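Local atomic coordinates of protein insensitive (Drosophila melanogaster, PDB entry 4IX7), a protein that binds the palindromic DNA sequence 5'-CCAATTGG-3' through its BEN domain and represses genes of neural development, also acting as a corepressor for Su(H). Residues Ile7-Thr12 and Ile76-Thr81; Lys33-Ile38 and Gly71-Ile76. All blocks are in the same frame, centred on the assembly; numbering follows the deposited sequence.

Contact 1. Residues Ile7-Thr12 and Ile76-Thr81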
ATOM      1  N   ILE C   7     -15.573  19.705  -6.712  1.00 16.89           N
ATOM      2  CA  ILE C   7     -14.580  18.709  -7.133  1.00 16.80           C
ATOM      3  C   ILE C   7     -15.149  17.332  -7.475  1.00 18.94           C
ATOM      4  O   ILE C   7     -14.444  16.489  -8.036  1.00 19.12           O
ATOM      5  CB  ILE C   7     -13.400  18.561  -6.121  1.00 17.73           C
ATOM      6  CG1 ILE C   7     -13.807  17.701  -4.917  1.00 19.18           C
ATOM      7  CG2 ILE C   7     -12.863  19.937  -5.706  1.00 18.24           C
ATOM      8  CD1 ILE C   7     -12.660  17.404  -3.955  1.00 16.83           C
ATOM      9  N   GLY C   8     -16.415  17.099  -7.142  1.00 17.97           N
ATOM     10  CA  GLY C   8     -17.023  15.808  -7.416  1.00 17.18           C
ATOM     11  C   GLY C   8     -18.526  15.834  -7.288  1.00 18.72           C
ATOM     12  O   GLY C   8     -19.105  16.870  -6.960  1.00 19.61           O
ATOM     13  N   PRO C   9     -19.165  14.686  -7.538  1.00 18.80           N
ATOM     14  CA  PRO C   9     -20.635  14.608  -7.559  1.00 20.60           C
ATOM     15  C   PRO C   9     -21.350  15.032  -6.273  1.00 20.87           C
ATOM     16  O   PRO C   9     -22.542  15.342  -6.343  1.00 22.27           O
ATOM     17  CB  PRO C   9     -20.915  13.130  -7.875  1.00 20.52           C
ATOM     18  CG  PRO C   9     -19.606  12.412  -7.682  1.00 32.70           C
ATOM     19  CD  PRO C   9     -18.526  13.418  -7.930  1.00 20.29           C
ATOM     20  N   ASN C  10     -20.669  15.040  -5.130  1.00 19.87           N
ATOM     21  CA  ASN C  10     -21.318  15.435  -3.881  1.00 20.25           C
ATOM     22  C   ASN C  10     -21.135  16.913  -3.551  1.00 17.89           C
ATOM     23  O   ASN C  10     -21.498  17.371  -2.465  1.00 20.88           O
ATOM     24  CB  ASN C  10     -20.857  14.547  -2.718  1.00 17.80           C
ATOM     25  CG  ASN C  10     -21.135  13.081  -2.972  1.00 23.08           C
ATOM     26  OD1 ASN C  10     -22.204  12.718  -3.477  1.00 29.09           O
ATOM     27  ND2 ASN C  10     -20.172  12.229  -2.646  1.00 22.32           N
ATOM     28  N   ASN C  11     -20.574  17.649  -4.505  1.00 19.41           N
ATOM     29  CA  ASN C  11     -20.389  19.093  -4.384  1.00 17.02           C
ATOM     30  C   ASN C  11     -19.475  19.526  -3.227  1.00 17.97           C
ATOM     31  O   ASN C  11     -19.632  20.606  -2.656  1.00 21.00           O
ATOM     32  CB  ASN C  11     -21.742  19.824  -4.334  1.00 18.88           C
ATOM     33  CG  ASN C  11     -21.618  21.322  -4.589  1.00 20.54           C
ATOM     34  OD1 ASN C  11     -22.179  22.138  -3.851  1.00 24.61           O
ATOM     35  ND2 ASN C  11     -20.874  21.687  -5.626  1.00 20.03           N
ATOM     36  N   THR C  12     -18.489  18.694  -2.901  1.00 18.12           N
ATOM     37  CA  THR C  12     -17.433  19.147  -2.009  1.00 15.15           C
ATOM     38  C   THR C  12     -16.614  20.154  -2.804  1.00 15.05           C
ATOM     39  O   THR C  12     -16.249  19.890  -3.955  1.00 18.14           O
ATOM     40  CB  THR C  12     -16.527  17.982  -1.586  1.00 17.91           C
ATOM     41  OG1 THR C  12     -17.333  16.948  -1.002  1.00 18.71           O
ATOM     42  CG2 THR C  12     -15.486  18.450  -0.573  1.00 18.98           C
ATOM     43  N   ILE C  76     -13.077  13.493  -3.186  1.00 15.52           N
ATOM     44  CA  ILE C  76     -11.630  13.576  -3.329  1.00 16.99           C
ATOM     45  C   ILE C  76     -11.142  12.474  -4.254  1.00 16.49           C
ATOM     46  O   ILE C  76     -10.326  12.718  -5.142  1.00 17.85           O
ATOM     47  CB  ILE C  76     -10.918  13.496  -1.966  1.00 13.22           C
ATOM     48  CG1 ILE C  76     -11.215  14.770  -1.165  1.00 14.72           C
ATOM     49  CG2 ILE C  76      -9.403  13.293  -2.144  1.00 16.02           C
ATOM     50  CD1 ILE C  76     -10.766  14.691   0.274  1.00 15.98           C
ATOM     51  N   ILE C  77     -11.661  11.266  -4.065  1.00 14.50           N
ATOM     52  CA  ILE C  77     -11.288  10.142  -4.924  1.00 16.25           C
ATOM     53  C   ILE C  77     -11.711  10.421  -6.363  1.00 16.11           C
ATOM     54  O   ILE C  77     -10.942  10.197  -7.294  1.00 18.03           O
ATOM     55  CB  ILE C  77     -11.898   8.826  -4.419  1.00 14.90           C
ATOM     56  CG1 ILE C  77     -11.283   8.445  -3.071  1.00 16.30           C
ATOM     57  CG2 ILE C  77     -11.683   7.718  -5.429  1.00 18.97           C
ATOM     58  CD1 ILE C  77     -12.021   7.296  -2.363  1.00 18.58           C
ATOM     59  N   PHE C  78     -12.922  10.938  -6.541  1.00 16.66           N
ATOM     60  CA  PHE C  78     -13.392  11.301  -7.874  1.00 18.09           C
ATOM     61  C   PHE C  78     -12.430  12.269  -8.558  1.00 21.18           C
ATOM     62  O   PHE C  78     -12.008  12.040  -9.696  1.00 21.40           O
ATOM     63  CB  PHE C  78     -14.796  11.911  -7.812  1.00 21.82           C
ATOM     64  CG  PHE C  78     -15.349  12.290  -9.155  1.00 22.01           C
ATOM     65  CD1 PHE C  78     -16.128  11.397  -9.873  1.00 26.59           C
ATOM     66  CD2 PHE C  78     -15.101  13.545  -9.696  1.00 20.14           C
ATOM     67  CE1 PHE C  78     -16.643  11.743 -11.112  1.00 29.30           C
ATOM     68  CE2 PHE C  78     -15.610  13.896 -10.938  1.00 26.74           C
ATOM     69  CZ  PHE C  78     -16.385  12.993 -11.643  1.00 29.62           C
ATOM     70  N   ALA C  79     -12.080  13.347  -7.864  1.00 16.82           N
ATOM     71  CA  ALA C  79     -11.243  14.378  -8.461  1.00 18.14           C
ATOM     72  C   ALA C  79      -9.846  13.856  -8.806  1.00 18.96           C
ATOM     73  O   ALA C  79      -9.338  14.090  -9.907  1.00 19.91           O
ATOM     74  CB  ALA C  79     -11.141  15.569  -7.540  1.00 17.32           C
ATOM     75  N   VAL C  80      -9.214  13.158  -7.866  1.00 17.24           N
ATOM     76  CA  VAL C  80      -7.830  12.732  -8.077  1.00 16.79           C
ATOM     77  C   VAL C  80      -7.738  11.650  -9.158  1.00 21.17           C
ATOM     78  O   VAL C  80      -6.877  11.713 -10.032  1.00 23.48           O
ATOM     79  CB  VAL C  80      -7.148  12.274  -6.757  1.00 16.80           C
ATOM     80  CG1 VAL C  80      -5.738  11.745  -7.032  1.00 17.47           C
ATOM     81  CG2 VAL C  80      -7.079  13.427  -5.777  1.00 15.51           C
ATOM     82  N   THR C  81      -8.635  10.674  -9.123  1.00 17.98           N
ATOM     83  CA  THR C  81      -8.617   9.626 -10.148  1.00 21.47           C
ATOM     84  C   THR C  81      -8.895  10.156 -11.554  1.00 23.00           C
ATOM     85  O   THR C  81      -8.372   9.611 -12.526  1.00 31.42           O
ATOM     86  CB  THR C  81      -9.572   8.458  -9.827  1.00 20.18           C
ATOM     87  OG1 THR C  81     -10.922   8.932  -9.769  1.00 20.09           O
ATOM     88  CG2 THR C  81      -9.194   7.811  -8.499  1.00 20.91           C
TER

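Contact 2. Residues Lys33-Ile38 and Gly71-Ile76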
ATOM      1  N   LYS C  33      -3.165  17.822  -0.506  1.00 13.29           N
ATOM      2  CA  LYS C  33      -3.601  19.214  -0.584  1.00 16.99           C
ATOM      3  C   LYS C  33      -5.110  19.328  -0.454  1.00 14.10           C
ATOM      4  O   LYS C  33      -5.614  20.194   0.264  1.00 15.91           O
ATOM      5  CB  LYS C  33      -3.128  19.883  -1.876  1.00 17.48           C
ATOM      6  CG  LYS C  33      -3.485  21.366  -1.964  1.00 20.82           C
ATOM      7  CD  LYS C  33      -2.937  22.146  -0.769  1.00 20.52           C
ATOM      8  CE  LYS C  33      -2.940  23.650  -1.038  1.00 32.64           C
ATOM      9  NZ  LYS C  33      -2.411  24.452   0.105  1.00 43.84           N
ATOM     10  N   LEU C  34      -5.836  18.453  -1.144  1.00 14.13           N
ATOM     11  CA  LEU C  34      -7.292  18.481  -1.038  1.00 13.51           C
ATOM     12  C   LEU C  34      -7.704  18.201   0.402  1.00 13.53           C
ATOM     13  O   LEU C  34      -8.588  18.869   0.935  1.00 13.79           O
ATOM     14  CB  LEU C  34      -7.931  17.469  -1.996  1.00 13.73           C
ATOM     15  CG  LEU C  34      -7.793  17.790  -3.490  1.00 14.26           C
ATOM     16  CD1 LEU C  34      -8.224  16.604  -4.340  1.00 18.58           C
ATOM     17  CD2 LEU C  34      -8.631  19.016  -3.828  1.00 17.35           C
ATOM     18  N   LEU C  35      -7.075  17.214   1.033  1.00 12.59           N
ATOM     19  CA  LEU C  35      -7.425  16.868   2.411  1.00 13.37           C
ATOM     20  C   LEU C  35      -7.283  18.024   3.392  1.00 13.65           C
ATOM     21  O   LEU C  35      -8.172  18.245   4.210  1.00 13.12           O
ATOM     22  CB  LEU C  35      -6.595  15.685   2.905  1.00 13.29           C
ATOM     23  CG  LEU C  35      -6.981  14.309   2.362  1.00 13.27           C
ATOM     24  CD1 LEU C  35      -5.891  13.320   2.740  1.00 12.86           C
ATOM     25  CD2 LEU C  35      -8.349  13.825   2.866  1.00 13.68           C
ATOM     26  N   VAL C  36      -6.177  18.760   3.329  1.00 13.88           N
ATOM     27  CA  VAL C  36      -5.975  19.845   4.286  1.00 13.99           C
ATOM     28  C   VAL C  36      -6.792  21.080   3.940  1.00 14.22           C
ATOM     29  O   VAL C  36      -6.874  22.014   4.738  1.00 17.43           O
ATOM     30  CB  VAL C  36      -4.488  20.215   4.455  1.00 15.00           C
ATOM     31  CG1 VAL C  36      -3.725  19.006   4.997  1.00 15.53           C
ATOM     32  CG2 VAL C  36      -3.897  20.734   3.137  1.00 15.44           C
ATOM     33  N   THR C  37      -7.381  21.086   2.747  1.00 14.71           N
ATOM     34  CA  THR C  37      -8.285  22.164   2.355  1.00 13.13           C
ATOM     35  C   THR C  37      -9.708  21.878   2.832  1.00 13.59           C
ATOM     36  O   THR C  37     -10.437  22.787   3.244  1.00 18.01           O
ATOM     37  CB  THR C  37      -8.271  22.374   0.820  1.00 17.08           C
ATOM     38  OG1 THR C  37      -6.927  22.637   0.392  1.00 17.72           O
ATOM     39  CG2 THR C  37      -9.139  23.576   0.436  1.00 16.93           C
ATOM     40  N   ILE C  38     -10.077  20.601   2.829  1.00 13.51           N
ATOM     41  CA  ILE C  38     -11.454  20.172   3.064  1.00 13.44           C
ATOM     42  C   ILE C  38     -11.709  19.819   4.535  1.00 17.45           C
ATOM     43  O   ILE C  38     -12.818  20.025   5.051  1.00 18.88           O
ATOM     44  CB  ILE C  38     -11.791  18.978   2.144  1.00 15.30           C
ATOM     45  CG1 ILE C  38     -11.889  19.456   0.691  1.00 14.36           C
ATOM     46  CG2 ILE C  38     -13.063  18.266   2.577  1.00 16.88           C
ATOM     47  CD1 ILE C  38     -11.728  18.334  -0.317  1.00 14.75           C
ATOM     48  N   GLY C  71     -18.926  11.256   1.938  1.00 17.13           N
ATOM     49  CA  GLY C  71     -19.259  11.991   0.732  1.00 19.12           C
ATOM     50  C   GLY C  71     -18.099  12.858   0.279  1.00 16.53           C
ATOM     51  O   GLY C  71     -17.815  12.971  -0.920  1.00 17.60           O
ATOM     52  N   LYS C  72     -17.411  13.455   1.244  1.00 16.59           N
ATOM     53  CA  LYS C  72     -16.238  14.272   0.949  1.00 15.68           C
ATOM     54  C   LYS C  72     -15.080  13.411   0.431  1.00 15.53           C
ATOM     55  O   LYS C  72     -14.384  13.779  -0.527  1.00 15.14           O
ATOM     56  CB  LYS C  72     -15.836  15.104   2.181  1.00 16.17           C
ATOM     57  CG  LYS C  72     -16.879  16.176   2.533  1.00 17.86           C
ATOM     58  CD  LYS C  72     -16.481  16.977   3.767  1.00 19.29           C
ATOM     59  CE  LYS C  72     -17.520  18.061   4.025  1.00 27.07           C
ATOM     60  NZ  LYS C  72     -17.316  18.764   5.319  1.00 31.01           N
ATOM     61  N   ILE C  73     -14.885  12.250   1.044  1.00 14.99           N
ATOM     62  CA  ILE C  73     -13.843  11.333   0.601  1.00 14.22           C
ATOM     63  C   ILE C  73     -14.138  10.840  -0.814  1.00 16.22           C
ATOM     64  O   ILE C  73     -13.244  10.787  -1.653  1.00 16.13           O
ATOM     65  CB  ILE C  73     -13.671  10.164   1.589  1.00 15.09           C
ATOM     66  CG1 ILE C  73     -13.053  10.682   2.892  1.00 16.53           C
ATOM     67  CG2 ILE C  73     -12.782   9.068   0.998  1.00 15.97           C
ATOM     68  CD1 ILE C  73     -11.786  11.472   2.698  1.00 16.07           C
ATOM     69  N   GLN C  74     -15.402  10.510  -1.080  1.00 13.34           N
ATOM     70  CA  GLN C  74     -15.808  10.073  -2.413  1.00 15.71           C
ATOM     71  C   GLN C  74     -15.468  11.143  -3.450  1.00 17.58           C
ATOM     72  O   GLN C  74     -15.001  10.827  -4.543  1.00 17.26           O
ATOM     73  CB  GLN C  74     -17.304   9.770  -2.448  1.00 20.77           C
ATOM     74  CG  GLN C  74     -17.747   9.061  -3.711  1.00 27.83           C
ATOM     75  CD  GLN C  74     -19.259   8.899  -3.790  1.00 36.73           C
ATOM     76  OE1 GLN C  74     -19.993   9.363  -2.912  1.00 35.38           O
ATOM     77  NE2 GLN C  74     -19.730   8.242  -4.844  1.00 44.86           N
ATOM     78  N   ASP C  75     -15.677  12.408  -3.094  1.00 17.18           N
ATOM     79  CA  ASP C  75     -15.368  13.502  -4.010  1.00 17.02           C
ATOM     80  C   ASP C  75     -13.871  13.655  -4.242  1.00 16.41           C
ATOM     81  O   ASP C  75     -13.440  13.921  -5.368  1.00 17.15           O
ATOM     82  CB  ASP C  75     -15.963  14.819  -3.513  1.00 17.16           C
ATOM     83  CG  ASP C  75     -17.440  14.953  -3.850  1.00 20.31           C
ATOM     84  OD1 ASP C  75     -17.964  14.115  -4.619  1.00 21.36           O
ATOM     85  OD2 ASP C  75     -18.061  15.909  -3.347  1.00 18.16           O
ATOM     86  N   ILE C  76     -13.077  13.493  -3.186  1.00 15.52           N
ATOM     87  CA  ILE C  76     -11.630  13.576  -3.329  1.00 16.99           C
ATOM     88  C   ILE C  76     -11.142  12.474  -4.254  1.00 16.49           C
ATOM     89  O   ILE C  76     -10.326  12.718  -5.142  1.00 17.85           O
ATOM     90  CB  ILE C  76     -10.918  13.496  -1.966  1.00 13.22           C
ATOM     91  CG1 ILE C  76     -11.215  14.770  -1.165  1.00 14.72           C
ATOM     92  CG2 ILE C  76      -9.403  13.293  -2.144  1.00 16.02           C
ATOM     93  CD1 ILE C  76     -10.766  14.691   0.274  1.00 15.98           C
TER
HETATM   94  O   HOH W   1     -14.572  19.050   7.113  1.00 26.41           O

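Contact 1. Residues Ile7-Thr12 and Ile76-Thr81
The F78 ring receives the loop 7-12 by a CH-pi contact. CD of P9 lies 3.7 Å from the centroid of the F78 ring, over one face and 17° off the ring normal. It sits toward the CG and CD1 side of the ring. The same ring takes the carbonyl oxygen of I7 at its edge, with I7 O 3.4 Å from F78 CD2. F78 carries CG anti to the backbone N (chi1 -179°), which lays the ring beside the loop. An alanine in place of F78 would remove the ring under P9 CD and would probably leave the loop less firmly seated on the helix.

The loop joins the antiparallel strands 4-6 and 13-15, and G8-N11 form a type I beta turn at its tip. I7 N bonds to T12 O (2.8 Å) and closes the base of the hairpin loop. Segment 76-81 belongs to helix 70-84 of the BEN domain.

Apolar contacts lie on the buried side. I7 CB meets A79 CB at 4.0 Å. I7 has CG1 in the crowded position between the backbone N and the carbonyl carbon (chi1 79°). Its CD1 reaches I76 CG1 at 4.1 Å. No hydrogen bond joins the two segments, but the loop bonds to the preceding turn of helix 70-84 through the backbone N of N10 and the hydroxyl of T12, which bond to the two carboxylate oxygens of D75.

Contact 2. Residues Lys33-Ile38 and Gly71-Ile76
This is a buried, apolar helix-helix contact in the interior of the BEN domain, between the C-terminal part of helix 27-38 and the first half of helix 70-84. The two short segments run roughly antiparallel. Their axes make an angle of 149° and come within 10.9 Å of each other. No direct hydrogen bond crosses between them.

I76 is the centre of the contact, and each of its outer carbons has a partner on the other helix. I38 meets it tip to tip, with I38 CD1 3.7 Å from I76 CG1. L35 comes across at about a right angle and sets its CD2 3.6 Å from I76 CD1. The L34 side chain passes I76 in the opposite direction, and L34 CD1 lies 4.1 Å from I76 CG2. In I76, CG1 is beside the backbone N and CG2 is anti to it (chi1 -69°). This spreads the two branches, so that CG2 serves L34 while CG1 and CD1 serve I38 and L35. L35 CD2 also touches I73 CD1 at 4.2 Å, one turn earlier on the helix.

Toward solvent the chemistry changes. K72 is extended beyond CG and slides past I38, with K72 CD 3.8 Å from I38 CG2. The apolar part of the lysine thus packs on the isoleucine. A water donates to I38 O at 2.9 Å. It also accepts a weak bond from K72 NZ, and so links the end of one helix to the other.

V14 of strand 13-15 covers helix 27-38 at L34 and I38, while I95 of helix 88-112 touches L35 and I73 and so meets both helices.

How the contacts relate
Both contacts use helix 70-84 and share I76, whose CG1 touches I7 in contact 1 and I38 in contact 2. Contact 2 lies nearer the centre of the chain and is mostly buried, with aliphatic side chains meeting across it. Contact 1 lies farther out and is only partly buried. There a hairpin loop packs on the helix through a proline, an aromatic ring and a backbone carbonyl. The two meet at D75 and Q74, which belong to 71-76 but turn to the loop: T12 OG1 lies 2.7 Å from D75 OD2 and N10 ND2 lies 2.9 Å from Q74 OE1, both probable hydrogen bonds. Helix 70-84 is thus held by aliphatic packing from helix 27-38 and by mixed contacts from the loop.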